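Local coordinates for TetR family transcriptional regulator (Mycobacterium smegmatis, PDB 5XS9), which probably represses transcription of biotin-metabolism genes, binding operator DNA as a TetR-type dimer with a helix-turn-helix domain at the start of each chain, at residues T13-D18 with R27-E32; A62-A67 with C79-D84; L69-Q74 with D183-H188; A98-G103 with T135-V140. All coordinates share one frame; numbering follows the deposited sequence.

Contact 1 (T13-D18 with R27-E32); sequences TKILDD and RRLARE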
loop_
_atom_site.group_PDB
_atom_site.type_symbol
_atom_site.label_atom_id
_atom_site.label_comp_id
_atom_site.label_asym_id
_atom_site.label_seq_id
_atom_site.Cartn_x
_atom_site.Cartn_y
_atom_site.Cartn_z
ATOM N N THR A 13 -10.522 1.107 18.742
ATOM C CA THR A 13 -10.794 1.919 17.557
ATOM C C THR A 13 -10.674 3.403 17.857
ATOM O O THR A 13 -10.134 4.196 17.066
ATOM C CB THR A 13 -12.181 1.527 16.930
ATOM O OG1 THR A 13 -12.072 0.163 16.544
ATOM C CG2 THR A 13 -12.540 2.357 15.751
ATOM N N LYS A 14 -11.109 3.781 19.034
ATOM C CA LYS A 14 -10.939 5.166 19.484
ATOM C C LYS A 14 -9.456 5.564 19.701
ATOM O O LYS A 14 -9.042 6.655 19.363
ATOM C CB LYS A 14 -11.748 5.345 20.784
ATOM C CG LYS A 14 -11.855 6.775 21.279
ATOM C CD LYS A 14 -12.837 6.840 22.444
ATOM C CE LYS A 14 -12.507 7.968 23.404
ATOM N NZ LYS A 14 -12.269 9.239 22.674
ATOM N N ILE A 15 -8.645 4.660 20.219
ATOM C CA ILE A 15 -7.215 4.936 20.338
ATOM C C ILE A 15 -6.617 5.161 18.927
ATOM O O ILE A 15 -5.825 6.085 18.687
ATOM C CB ILE A 15 -6.495 3.779 21.063
ATOM C CG1 ILE A 15 -6.931 3.753 22.534
ATOM C CG2 ILE A 15 -4.980 3.923 21.002
ATOM C CD1 ILE A 15 -6.685 2.445 23.244
ATOM N N LEU A 16 -6.992 4.288 18.008
ATOM C CA LEU A 16 -6.573 4.393 16.627
ATOM C C LEU A 16 -6.959 5.716 16.063
ATOM O O LEU A 16 -6.105 6.411 15.530
ATOM C CB LEU A 16 -7.155 3.244 15.793
ATOM C CG LEU A 16 -6.887 3.415 14.286
ATOM C CD1 LEU A 16 -5.476 2.990 13.946
ATOM C CD2 LEU A 16 -7.865 2.569 13.530
ATOM N N ASP A 17 -8.242 6.067 16.164
ATOM C CA ASP A 17 -8.719 7.365 15.647
ATOM C C ASP A 17 -8.002 8.533 16.265
ATOM O O ASP A 17 -7.494 9.373 15.559
ATOM C CB ASP A 17 -10.271 7.495 15.793
ATOM C CG ASP A 17 -11.006 6.547 14.842
ATOM O OD1 ASP A 17 -10.410 6.285 13.788
ATOM O OD2 ASP A 17 -12.121 6.032 15.103
ATOM N N ASP A 18 -7.960 8.569 17.583
ATOM C CA ASP A 18 -7.331 9.691 18.321
ATOM C C ASP A 18 -5.816 9.767 18.218
ATOM O O ASP A 18 -5.240 10.855 18.208
ATOM C CB ASP A 18 -7.728 9.619 19.809
ATOM C CG ASP A 18 -9.208 9.840 20.034
ATOM O OD1 ASP A 18 -9.913 10.324 19.151
ATOM O OD2 ASP A 18 -9.688 9.475 21.113
ATOM N N ARG A 27 -1.007 -2.771 25.840
ATOM C CA ARG A 27 -0.800 -2.038 27.121
ATOM C C ARG A 27 -1.562 -0.712 27.114
ATOM O O ARG A 27 -2.188 -0.381 28.096
ATOM C CB ARG A 27 0.670 -1.830 27.475
ATOM C CG ARG A 27 1.383 -0.779 26.646
ATOM C CD ARG A 27 2.893 -0.785 26.848
ATOM N NE ARG A 27 3.584 -0.171 25.701
ATOM C CZ ARG A 27 3.750 -0.741 24.499
ATOM N NH1 ARG A 27 3.259 -1.961 24.213
ATOM N NH2 ARG A 27 4.414 -0.090 23.557
ATOM N N ARG A 28 -1.584 0.002 25.985
ATOM C CA ARG A 28 -2.369 1.257 25.939
ATOM C C ARG A 28 -3.873 1.006 26.049
ATOM O O ARG A 28 -4.600 1.740 26.709
ATOM C CB ARG A 28 -2.067 2.037 24.637
ATOM C CG ARG A 28 -2.894 3.306 24.473
ATOM C CD ARG A 28 -2.353 4.373 25.368
ATOM N NE ARG A 28 -3.185 5.569 25.329
ATOM C CZ ARG A 28 -2.912 6.683 24.649
ATOM N NH1 ARG A 28 -1.813 6.819 23.885
ATOM N NH2 ARG A 28 -3.762 7.697 24.740
ATOM N N LEU A 29 -4.333 -0.049 25.388
ATOM C CA LEU A 29 -5.740 -0.390 25.401
ATOM C C LEU A 29 -6.157 -0.691 26.850
ATOM O O LEU A 29 -7.216 -0.246 27.279
ATOM C CB LEU A 29 -5.990 -1.635 24.537
ATOM C CG LEU A 29 -7.439 -2.063 24.347
ATOM C CD1 LEU A 29 -8.389 -0.926 23.880
ATOM C CD2 LEU A 29 -7.399 -3.246 23.409
ATOM N N ALA A 30 -5.347 -1.484 27.564
ATOM C CA ALA A 30 -5.657 -1.808 28.979
ATOM C C ALA A 30 -5.714 -0.547 29.850
ATOM O O ALA A 30 -6.605 -0.405 30.679
ATOM C CB ALA A 30 -4.680 -2.790 29.561
ATOM N N ARG A 31 -4.788 0.373 29.634
ATOM C CA ARG A 31 -4.836 1.638 30.353
ATOM C C ARG A 31 -6.133 2.430 30.059
ATOM O O ARG A 31 -6.792 2.826 30.993
ATOM C CB ARG A 31 -3.592 2.452 30.072
ATOM C CG ARG A 31 -3.565 3.786 30.777
ATOM C CD ARG A 31 -2.148 4.313 30.899
ATOM N NE ARG A 31 -1.455 4.720 29.655
ATOM C CZ ARG A 31 -1.782 5.763 28.881
ATOM N NH1 ARG A 31 -2.874 6.506 29.129
ATOM N NH2 ARG A 31 -1.018 6.057 27.817
ATOM N N GLU A 32 -6.537 2.557 28.787
ATOM C CA GLU A 32 -7.742 3.264 28.430
ATOM C C GLU A 32 -8.995 2.615 28.956
ATOM O O GLU A 32 -9.968 3.298 29.235
ATOM C CB GLU A 32 -7.876 3.418 26.922
ATOM C CG GLU A 32 -6.765 4.247 26.286
ATOM C CD GLU A 32 -6.676 5.680 26.795
ATOM O OE1 GLU A 32 -7.677 6.264 27.220
ATOM O OE2 GLU A 32 -5.576 6.228 26.752
#

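Contact 2 (A62-A67 with C79-D84); sequences ARTDTA and CRALRD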
loop_
_atom_site.group_PDB
_atom_site.type_symbol
_atom_site.label_atom_id
_atom_site.label_comp_id
_atom_site.label_asym_id
_atom_site.label_seq_id
_atom_site.Cartn_x
_atom_site.Cartn_y
_atom_site.Cartn_z
ATOM N N ALA A 62 -18.204 -1.427 5.081
ATOM C CA ALA A 62 -17.723 -1.649 3.738
ATOM C C ALA A 62 -18.505 -2.696 2.927
ATOM O O ALA A 62 -18.497 -2.681 1.724
ATOM C CB ALA A 62 -16.248 -2.036 3.763
ATOM N N ARG A 63 -19.163 -3.621 3.575
ATOM C CA ARG A 63 -19.842 -4.661 2.802
ATOM C C ARG A 63 -21.191 -4.129 2.297
ATOM O O ARG A 63 -21.936 -3.566 3.041
ATOM C CB ARG A 63 -19.938 -5.961 3.565
ATOM C CG ARG A 63 -20.122 -5.843 5.072
ATOM C CD ARG A 63 -19.389 -6.967 5.785
ATOM N NE ARG A 63 -19.953 -7.100 7.109
ATOM C CZ ARG A 63 -19.924 -8.192 7.864
ATOM N NH1 ARG A 63 -19.332 -9.319 7.450
ATOM N NH2 ARG A 63 -20.506 -8.146 9.063
ATOM N N THR A 64 -21.475 -4.251 1.021
ATOM C CA THR A 64 -22.791 -3.861 0.513
ATOM C C THR A 64 -23.233 -4.926 -0.432
ATOM O O THR A 64 -22.378 -5.609 -1.046
ATOM C CB THR A 64 -22.757 -2.439 -0.086
ATOM O OG1 THR A 64 -24.098 -2.039 -0.441
ATOM C CG2 THR A 64 -21.742 -2.363 -1.257
ATOM N N ASP A 65 -24.551 -5.120 -0.531
ATOM C CA ASP A 65 -25.069 -6.122 -1.439
ATOM C C ASP A 65 -25.128 -5.518 -2.853
ATOM O O ASP A 65 -25.788 -4.515 -3.105
ATOM C CB ASP A 65 -26.459 -6.571 -0.964
ATOM C CG ASP A 65 -27.071 -7.681 -1.859
ATOM O OD1 ASP A 65 -26.395 -8.289 -2.764
ATOM O OD2 ASP A 65 -28.260 -7.948 -1.625
ATOM N N THR A 66 -24.382 -6.096 -3.754
ATOM C CA THR A 66 -24.266 -5.571 -5.102
ATOM C C THR A 66 -24.945 -6.507 -6.113
ATOM O O THR A 66 -24.923 -6.177 -7.278
ATOM C CB THR A 66 -22.783 -5.394 -5.513
ATOM O OG1 THR A 66 -22.127 -6.670 -5.487
ATOM C CG2 THR A 66 -22.078 -4.370 -4.611
ATOM N N ALA A 67 -25.519 -7.629 -5.651
ATOM C CA ALA A 67 -26.200 -8.682 -6.465
ATOM C C ALA A 67 -27.070 -8.139 -7.588
ATOM O O ALA A 67 -27.071 -8.679 -8.667
ATOM C CB ALA A 67 -27.072 -9.558 -5.556
ATOM N N CYS A 79 -15.513 -1.286 -4.183
ATOM C CA CYS A 79 -14.242 -0.623 -3.944
ATOM C C CYS A 79 -14.481 0.759 -3.336
ATOM O O CYS A 79 -13.726 1.161 -2.502
ATOM C CB CYS A 79 -13.525 -0.481 -5.302
ATOM S SG CYS A 79 -12.834 -2.143 -5.787
ATOM N N ARG A 80 -15.494 1.492 -3.819
ATOM C CA ARG A 80 -15.810 2.798 -3.216
ATOM C C ARG A 80 -16.169 2.615 -1.768
ATOM O O ARG A 80 -15.685 3.364 -0.900
ATOM C CB ARG A 80 -16.966 3.520 -3.911
ATOM C CG ARG A 80 -16.699 4.108 -5.270
ATOM C CD ARG A 80 -17.895 4.965 -5.708
ATOM N NE ARG A 80 -19.099 4.167 -5.993
ATOM C CZ ARG A 80 -19.550 3.820 -7.215
ATOM N NH1 ARG A 80 -18.912 4.184 -8.361
ATOM N NH2 ARG A 80 -20.651 3.042 -7.304
ATOM N N ALA A 81 -16.961 1.589 -1.456
ATOM C CA ALA A 81 -17.386 1.419 -0.041
ATOM C C ALA A 81 -16.194 1.053 0.783
ATOM O O ALA A 81 -16.053 1.494 1.933
ATOM C CB ALA A 81 -18.465 0.357 0.106
ATOM N N LEU A 82 -15.282 0.264 0.202
ATOM C CA LEU A 82 -14.100 -0.110 0.923
ATOM C C LEU A 82 -13.175 1.103 1.195
ATOM O O LEU A 82 -12.716 1.308 2.313
ATOM C CB LEU A 82 -13.365 -1.250 0.177
ATOM C CG LEU A 82 -11.987 -1.547 0.706
ATOM C CD1 LEU A 82 -11.953 -2.093 2.123
ATOM C CD2 LEU A 82 -11.298 -2.528 -0.218
ATOM N N ARG A 83 -12.886 1.896 0.160
ATOM C CA ARG A 83 -12.057 3.066 0.377
ATOM C C ARG A 83 -12.664 4.028 1.439
ATOM O O ARG A 83 -11.978 4.566 2.307
ATOM C CB ARG A 83 -11.889 3.794 -0.936
ATOM C CG ARG A 83 -11.271 5.189 -0.761
ATOM C CD ARG A 83 -10.818 5.666 -2.077
ATOM N NE ARG A 83 -10.501 7.076 -2.042
ATOM C CZ ARG A 83 -11.315 8.061 -2.381
ATOM N NH1 ARG A 83 -12.533 7.830 -2.797
ATOM N NH2 ARG A 83 -10.888 9.314 -2.308
ATOM N N ASP A 84 -13.965 4.250 1.340
ATOM C CA ASP A 84 -14.648 5.148 2.290
ATOM C C ASP A 84 -14.507 4.629 3.734
ATOM O O ASP A 84 -14.166 5.399 4.668
ATOM C CB ASP A 84 -16.116 5.394 1.874
ATOM C CG ASP A 84 -16.249 6.444 0.690
ATOM O OD1 ASP A 84 -15.326 7.278 0.296
ATOM O OD2 ASP A 84 -17.357 6.429 0.141
#

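Contact 3 (L69-Q74 with D183-H188); sequences LAWREQ and DGLAAH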
loop_
_atom_site.group_PDB
_atom_site.type_symbol
_atom_site.label_atom_id
_atom_site.label_comp_id
_atom_site.label_asym_id
_atom_site.label_seq_id
_atom_site.Cartn_x
_atom_site.Cartn_y
_atom_site.Cartn_z
ATOM N N LEU A 69 -26.536 -5.450 -9.287
ATOM C CA LEU A 69 -25.750 -4.714 -10.249
ATOM C C LEU A 69 -25.028 -5.600 -11.285
ATOM O O LEU A 69 -24.684 -6.735 -11.058
ATOM C CB LEU A 69 -24.777 -3.775 -9.519
ATOM C CG LEU A 69 -25.395 -2.652 -8.620
ATOM C CD1 LEU A 69 -24.342 -2.120 -7.689
ATOM C CD2 LEU A 69 -25.949 -1.446 -9.404
ATOM N N ALA A 70 -24.826 -5.015 -12.442
ATOM C CA ALA A 70 -23.953 -5.546 -13.444
ATOM C C ALA A 70 -22.501 -5.625 -12.864
ATOM O O ALA A 70 -22.130 -4.869 -11.953
ATOM C CB ALA A 70 -24.065 -4.686 -14.677
ATOM N N TRP A 71 -21.692 -6.562 -13.358
ATOM C CA TRP A 71 -20.425 -6.856 -12.704
ATOM C C TRP A 71 -19.519 -5.605 -12.613
ATOM O O TRP A 71 -18.888 -5.422 -11.578
ATOM C CB TRP A 71 -19.679 -8.054 -13.336
ATOM C CG TRP A 71 -19.171 -7.884 -14.701
ATOM C CD1 TRP A 71 -19.784 -8.263 -15.906
ATOM C CD2 TRP A 71 -17.938 -7.231 -15.075
ATOM N NE1 TRP A 71 -18.963 -7.903 -16.964
ATOM C CE2 TRP A 71 -17.825 -7.303 -16.473
ATOM C CE3 TRP A 71 -16.904 -6.654 -14.352
ATOM C CZ2 TRP A 71 -16.725 -6.801 -17.167
ATOM C CZ3 TRP A 71 -15.772 -6.131 -15.085
ATOM C CH2 TRP A 71 -15.729 -6.191 -16.442
ATOM N N ARG A 72 -19.486 -4.783 -13.633
ATOM C CA ARG A 72 -18.686 -3.551 -13.591
ATOM C C ARG A 72 -19.016 -2.668 -12.397
ATOM O O ARG A 72 -18.127 -2.186 -11.659
ATOM C CB ARG A 72 -18.791 -2.739 -14.907
ATOM C CG ARG A 72 -18.173 -3.438 -16.109
ATOM C CD ARG A 72 -18.511 -2.668 -17.370
ATOM N NE ARG A 72 -17.839 -3.167 -18.569
ATOM C CZ ARG A 72 -18.217 -4.251 -19.268
ATOM N NH1 ARG A 72 -19.237 -5.016 -18.893
ATOM N NH2 ARG A 72 -17.526 -4.612 -20.331
ATOM N N GLU A 73 -20.313 -2.507 -12.183
ATOM C CA GLU A 73 -20.828 -1.673 -11.132
ATOM C C GLU A 73 -20.664 -2.358 -9.799
ATOM O O GLU A 73 -20.416 -1.728 -8.786
ATOM C CB GLU A 73 -22.319 -1.293 -11.416
ATOM C CG GLU A 73 -22.499 -0.094 -12.344
ATOM C CD GLU A 73 -21.990 -0.242 -13.794
ATOM O OE1 GLU A 73 -21.095 0.582 -14.225
ATOM O OE2 GLU A 73 -22.476 -1.166 -14.510
ATOM N N GLN A 74 -20.713 -3.666 -9.748
ATOM C CA GLN A 74 -20.326 -4.306 -8.520
ATOM C C GLN A 74 -18.887 -3.982 -8.036
ATOM O O GLN A 74 -18.630 -3.840 -6.804
ATOM C CB GLN A 74 -20.376 -5.841 -8.646
ATOM C CG GLN A 74 -21.797 -6.414 -8.903
ATOM C CD GLN A 74 -21.787 -7.889 -9.222
ATOM O OE1 GLN A 74 -20.993 -8.664 -8.706
ATOM N NE2 GLN A 74 -22.708 -8.286 -10.106
ATOM N N ASP A 183 -11.824 -2.296 -17.219
ATOM C CA ASP A 183 -11.566 -2.524 -18.635
ATOM C C ASP A 183 -10.600 -3.672 -18.876
ATOM O O ASP A 183 -10.828 -4.435 -19.811
ATOM C CB ASP A 183 -11.056 -1.269 -19.316
ATOM C CG ASP A 183 -12.158 -0.219 -19.486
ATOM O OD1 ASP A 183 -13.291 -0.588 -19.651
ATOM O OD2 ASP A 183 -11.893 0.961 -19.434
ATOM N N GLY A 184 -9.591 -3.837 -18.012
ATOM C CA GLY A 184 -8.693 -4.999 -18.099
ATOM C C GLY A 184 -9.372 -6.336 -17.818
ATOM O O GLY A 184 -9.126 -7.307 -18.501
ATOM N N LEU A 185 -10.288 -6.360 -16.853
ATOM C CA LEU A 185 -11.065 -7.533 -16.604
ATOM C C LEU A 185 -11.921 -7.873 -17.802
ATOM O O LEU A 185 -12.006 -9.049 -18.178
ATOM C CB LEU A 185 -11.916 -7.389 -15.356
ATOM C CG LEU A 185 -11.230 -7.350 -14.012
ATOM C CD1 LEU A 185 -12.068 -6.838 -12.878
ATOM C CD2 LEU A 185 -10.638 -8.722 -13.611
ATOM N N ALA A 186 -12.556 -6.853 -18.387
ATOM C CA ALA A 186 -13.459 -7.033 -19.529
ATOM C C ALA A 186 -12.709 -7.607 -20.708
ATOM O O ALA A 186 -13.241 -8.442 -21.400
ATOM C CB ALA A 186 -14.112 -5.710 -19.918
ATOM N N ALA A 187 -11.457 -7.218 -20.905
ATOM C CA ALA A 187 -10.560 -7.907 -21.865
ATOM C C ALA A 187 -10.515 -9.408 -21.775
ATOM O O ALA A 187 -10.263 -10.022 -22.779
ATOM C CB ALA A 187 -9.173 -7.340 -21.895
ATOM N N HIS A 188 -10.837 -10.013 -20.627
ATOM C CA HIS A 188 -11.087 -11.457 -20.544
ATOM C C HIS A 188 -12.496 -11.920 -21.177
ATOM O O HIS A 188 -12.802 -13.082 -21.241
ATOM C CB HIS A 188 -10.939 -11.893 -19.084
ATOM C CG HIS A 188 -9.507 -11.933 -18.621
ATOM N ND1 HIS A 188 -8.698 -10.812 -18.522
ATOM C CD2 HIS A 188 -8.713 -12.990 -18.349
ATOM C CE1 HIS A 188 -7.481 -11.199 -18.176
ATOM N NE2 HIS A 188 -7.467 -12.509 -18.061
HETATM O O HOH W 1 -15.723 -1.629 -19.326
#

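Contact 4 (A98-G103 with T135-V140); sequences ASFASG and TVIYYV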
loop_
_atom_site.group_PDB
_atom_site.type_symbol
_atom_site.label_atom_id
_atom_site.label_comp_id
_atom_site.label_asym_id
_atom_site.label_seq_id
_atom_site.Cartn_x
_atom_site.Cartn_y
_atom_site.Cartn_z
ATOM N N ALA A 98 -2.178 -4.388 6.689
ATOM C CA ALA A 98 -1.402 -5.305 7.504
ATOM C C ALA A 98 -2.267 -6.473 7.996
ATOM O O ALA A 98 -1.787 -7.631 8.075
ATOM C CB ALA A 98 -0.672 -4.592 8.652
ATOM N N SER A 99 -3.549 -6.251 8.246
ATOM C CA SER A 99 -4.386 -7.360 8.661
ATOM C C SER A 99 -4.745 -8.320 7.554
ATOM O O SER A 99 -4.880 -9.506 7.795
ATOM C CB SER A 99 -5.657 -6.891 9.372
ATOM O OG SER A 99 -5.304 -6.256 10.595
ATOM N N PHE A 100 -4.908 -7.830 6.335
ATOM C CA PHE A 100 -5.081 -8.667 5.175
ATOM C C PHE A 100 -3.848 -9.535 5.017
ATOM O O PHE A 100 -3.971 -10.743 4.819
ATOM C CB PHE A 100 -5.253 -7.802 3.916
ATOM C CG PHE A 100 -5.472 -8.549 2.659
ATOM C CD1 PHE A 100 -6.330 -9.640 2.601
ATOM C CD2 PHE A 100 -4.913 -8.097 1.492
ATOM C CE1 PHE A 100 -6.515 -10.352 1.431
ATOM C CE2 PHE A 100 -5.130 -8.768 0.308
ATOM C CZ PHE A 100 -5.941 -9.885 0.267
ATOM N N ALA A 101 -2.674 -8.912 5.148
ATOM C CA ALA A 101 -1.405 -9.625 4.956
ATOM C C ALA A 101 -1.213 -10.728 6.046
ATOM O O ALA A 101 -0.625 -11.760 5.799
ATOM C CB ALA A 101 -0.271 -8.650 5.043
ATOM N N SER A 102 -1.639 -10.458 7.266
ATOM C CA SER A 102 -1.442 -11.403 8.335
ATOM C C SER A 102 -2.574 -12.444 8.334
ATOM O O SER A 102 -2.554 -13.328 9.146
ATOM C CB SER A 102 -1.378 -10.661 9.655
ATOM O OG SER A 102 -2.724 -10.347 9.987
ATOM N N GLY A 103 -3.571 -12.324 7.457
ATOM C CA GLY A 103 -4.712 -13.209 7.460
ATOM C C GLY A 103 -5.720 -13.020 8.599
ATOM O O GLY A 103 -6.518 -13.930 8.828
ATOM N N THR A 135 -5.808 -8.346 -7.169
ATOM C CA THR A 135 -5.274 -7.266 -7.963
ATOM C C THR A 135 -6.047 -5.944 -7.681
ATOM O O THR A 135 -5.442 -4.879 -7.425
ATOM C CB THR A 135 -5.284 -7.621 -9.446
ATOM O OG1 THR A 135 -4.330 -8.723 -9.726
ATOM C CG2 THR A 135 -4.858 -6.389 -10.265
ATOM N N VAL A 136 -7.359 -6.043 -7.700
ATOM C CA VAL A 136 -8.212 -4.905 -7.360
ATOM C C VAL A 136 -7.966 -4.464 -5.940
ATOM O O VAL A 136 -7.769 -3.254 -5.699
ATOM C CB VAL A 136 -9.677 -5.259 -7.588
ATOM C CG1 VAL A 136 -10.653 -4.117 -7.153
ATOM C CG2 VAL A 136 -9.914 -5.670 -9.063
ATOM N N ILE A 137 -7.869 -5.417 -4.994
ATOM C CA ILE A 137 -7.640 -5.005 -3.616
ATOM C C ILE A 137 -6.311 -4.305 -3.462
ATOM O O ILE A 137 -6.219 -3.334 -2.688
ATOM C CB ILE A 137 -7.761 -6.199 -2.625
ATOM C CG1 ILE A 137 -9.191 -6.633 -2.538
ATOM C CG2 ILE A 137 -7.268 -5.852 -1.251
ATOM C CD1 ILE A 137 -10.143 -5.555 -2.077
ATOM N N TYR A 138 -5.251 -4.864 -4.078
ATOM C CA TYR A 138 -3.975 -4.241 -3.953
ATOM C C TYR A 138 -3.986 -2.822 -4.481
ATOM O O TYR A 138 -3.345 -1.937 -3.889
ATOM C CB TYR A 138 -2.885 -5.051 -4.619
ATOM C CG TYR A 138 -2.657 -6.395 -4.006
ATOM C CD1 TYR A 138 -2.584 -6.556 -2.645
ATOM C CD2 TYR A 138 -2.435 -7.519 -4.817
ATOM C CE1 TYR A 138 -2.393 -7.799 -2.116
ATOM C CE2 TYR A 138 -2.177 -8.756 -4.285
ATOM C CZ TYR A 138 -2.126 -8.886 -2.941
ATOM O OH TYR A 138 -1.907 -10.134 -2.353
ATOM N N TYR A 139 -4.652 -2.608 -5.582
ATOM C CA TYR A 139 -4.816 -1.236 -6.057
ATOM C C TYR A 139 -5.501 -0.311 -5.011
ATOM O O TYR A 139 -5.033 0.818 -4.720
ATOM C CB TYR A 139 -5.552 -1.172 -7.384
ATOM C CG TYR A 139 -6.094 0.212 -7.711
ATOM C CD1 TYR A 139 -5.245 1.251 -8.017
ATOM C CD2 TYR A 139 -7.448 0.520 -7.549
ATOM C CE1 TYR A 139 -5.725 2.521 -8.291
ATOM C CE2 TYR A 139 -7.924 1.803 -7.772
ATOM C CZ TYR A 139 -7.062 2.818 -8.151
ATOM O OH TYR A 139 -7.503 4.131 -8.445
ATOM N N VAL A 140 -6.582 -0.798 -4.458
ATOM C CA VAL A 140 -7.388 0.037 -3.546
ATOM C C VAL A 140 -6.573 0.326 -2.270
ATOM O O VAL A 140 -6.529 1.443 -1.755
ATOM C CB VAL A 140 -8.691 -0.645 -3.135
ATOM C CG1 VAL A 140 -9.358 0.159 -1.975
ATOM C CG2 VAL A 140 -9.594 -0.812 -4.306
#

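Contact 1 (T13-D18 with R27-E32)
Ile15 of helix 5-19 packs on Arg28, Leu29 and Glu32 of helix 26-33. The two helices belong to the small DNA-binding domain of the TetR family, and helix 26-33 is the first helix of its helix-turn-helix. The short segments cross steeply, at 108°, with axes 10.6 Å apart. Along the first segment, Thr13 faces away from helix 26-33. Its OG1 is hydrogen-bonded to Val9 O and to His57, which ties the helix to helix 47-58. Lys14 lies on the exposed side and reaches forward one turn along its own helix, where Lys14 NZ meets Asp18 OD2 at 3.0 Å, on the syn lone pair of that oxygen. Ile15 carries the contact. Its CG1 is anti to the carbonyl carbon (chi1 -69°) and the chain runs on extended, which pushes CD1 outward into the other helix. Ile15 CD1 lies 3.5 Å from Glu32 CG and 3.7 Å from Leu29 CA. On the same methyl, Leu29 CD1 closes in on Ile15 CD1 at 3.8 Å. Ile15 CG2, the other branch, rests more loosely beside Arg28 CG. Leu29 also touches Leu40 and Leu50, so the contact continues into the core of the domain. Further on, Asp17 OD2 is hydrogen-bonded to His89, and the backbone O of Asp17 to Thr90, both after helix 71-87. Arg28 and Glu32, which flank Ile15, also pair with each other. Arg28 grips Glu32 side-on with two nitrogens, both on one oxygen in the guanidinium plane: NE to OE2 is 2.9 Å, and NH2 to OE2 is 3.1 Å.

Contact 2 (A62-A67 with C79-D84)
The peptide group that follows Ala62 meets the methyl of Ala81 through its oxygen, with Ala62 O 3.4 Å from Ala81 CB. The methyl sits neither over a face of this peptide nor in its plane. It is tilted about 31° out of the plane, on the side of Ala62 CA. The second flat group is the peptide between Ala81 and Leu82, and here the methyl comes from the other segment. Ala62 CB lies over one face of it, shifted toward the edge that carries Ala81 O and Leu82 CA. Ala62 CB is 4.0 Å from Leu82 CA and equally far from Ala81 O. The two alanines thus interlock, each methyl against the backbone of the other. With no longer side chain between them, the loop comes very close to the helix: the CA atoms of Ala62 and Leu82 are 4.8 Å apart. Thr64 adds a looser touch. With OG1 anti to the backbone N (chi1 -174°), the other branch meets the helix: Thr64 CG2 lies 4.5 Å from Ala81 CB. Past Thr64 the chain runs on along helix 71-87, where Thr66 packs on Gln74 and Ser78. Asp65 OD1 accepts from Ala67 N at 3.1 Å, an Asx turn in which the N-H lies above the carboxylate plane. Ala62 also touches Ala85, one turn further along helix 71-87, and Ile111 of helix 106-122, while Leu82 packs on Ile137 and Val140. Thr64 O takes a hydrogen bond from Gln114. The arrangement is the linker between helix 47-58 and helix 71-87, laid across helices of the TetR C-terminal domain.

Contact 3 (L69-Q74 with D183-H188)
Apolar packing comes first: the six-membered ring of Trp71 leans on Leu185 and Ala186. Trp71 CH2 is 3.9 Å from Ala186 CB, which lies in the ring plane at its edge. Trp71 CZ3 meets Leu185 CB at 4.1 Å. CG of Trp71 stands between the backbone N and the carbonyl carbon (chi1 67°), which turns the indole out toward helix 170-186. Ala118, Ala121 and Ala122 of helix 106-122 also touch it. The backbone is met as well, with Ala186 N placed obliquely to the ring, 3.8 Å from Trp71 CH2.

Arg72 lies over the indole: its CG is above one face, toward the rim, and Trp71 CZ2 is 3.5 Å above the guanidinium plane, over its centre. Arg72 NH2 reaches Ala186 CB at 3.6 Å.

The polar link is indirect. One water accepts from Arg72 NE and donates to Asp183 OD1, both at 2.7 Å. The opposite charges stay 5.3 Å apart, measured from Arg72 NE to Asp183 OD1, and probably attract weakly.

Leu185 also packs on Leu180 of the second subunit, and Asp183 on Ala187 of the second subunit. The start of helix 71-87 thus meets the end of helix 170-186, one of two long C-terminal helices that build the TetR dimer interface.

Contact 4 (A98-G103 with T135-V140)
Phe100 points its ring at helix 129-155 and touches both Ile137 and Tyr138 with a single atom, CE2. The side chains of Phe100 and Tyr138 run at about a right angle to each other, and their ring planes are inclined by about 52°. Tyr138 CE1 arrives at the edge of the Phe100 ring, near its plane, 3.8 Å from Phe100 CE2. Seen from Tyr138, the approach of Phe100 is oblique. Ile137 also comes obliquely to the Phe100 ring. It uses one branch, with Ile137 CG2 3.9 Å from Phe100 CE2. Phe100 CG is anti to the backbone N (chi1 -179°), which sends the ring toward helix 129-155; the CA atoms of Phe100 and Ile137 are 9.9 Å apart. Contact is therefore made by ring and branch ends, and the helix backbones stay well separated. All three residues are buried. Ile137 also packs on Leu82, Val112 and Leu115, and Phe100 also touches Ile108. Near the end of helix 92-101, Gly103 takes positive phi in a Schellman motif, and Gly103 N bonds to Phe100 O at 3.1 Å. The second subunit adds to the cluster. Arg150 of the second subunit makes a cation-pi contact with Phe100, and Tyr138 OH is hydrogen-bonded to Asp146 of the second subunit. Phe143 of the second subunit meets the Tyr138 ring with its plane at about 70°. An aromatic cluster thus joins the core of the TetR C-terminal domain to the dimer interface.

How the contacts relate
Contact 1 comes first along the chain and stands apart, in the DNA-binding domain. Its centre is about 27 Å from that of contact 2, 40 Å from contact 3 and 24 Å from contact 4. The other three lie in the C-terminal domain. Contacts 2 and 3 share helix 71-87, their segments alternate along the chain, and Thr66 packs on Gln74. Contact 4 is nested within the loop that contact 3 closes. It touches contact 2 where Cys79 and Leu82 pack on Val136, Ile137 and Val140. Contacts 3 and 4 both reach the second subunit. Helix 71-87 links the loop 62-67 to the long helices 129-155 and 170-186, which contact the second subunit, in keeping with a dimeric TetR regulator.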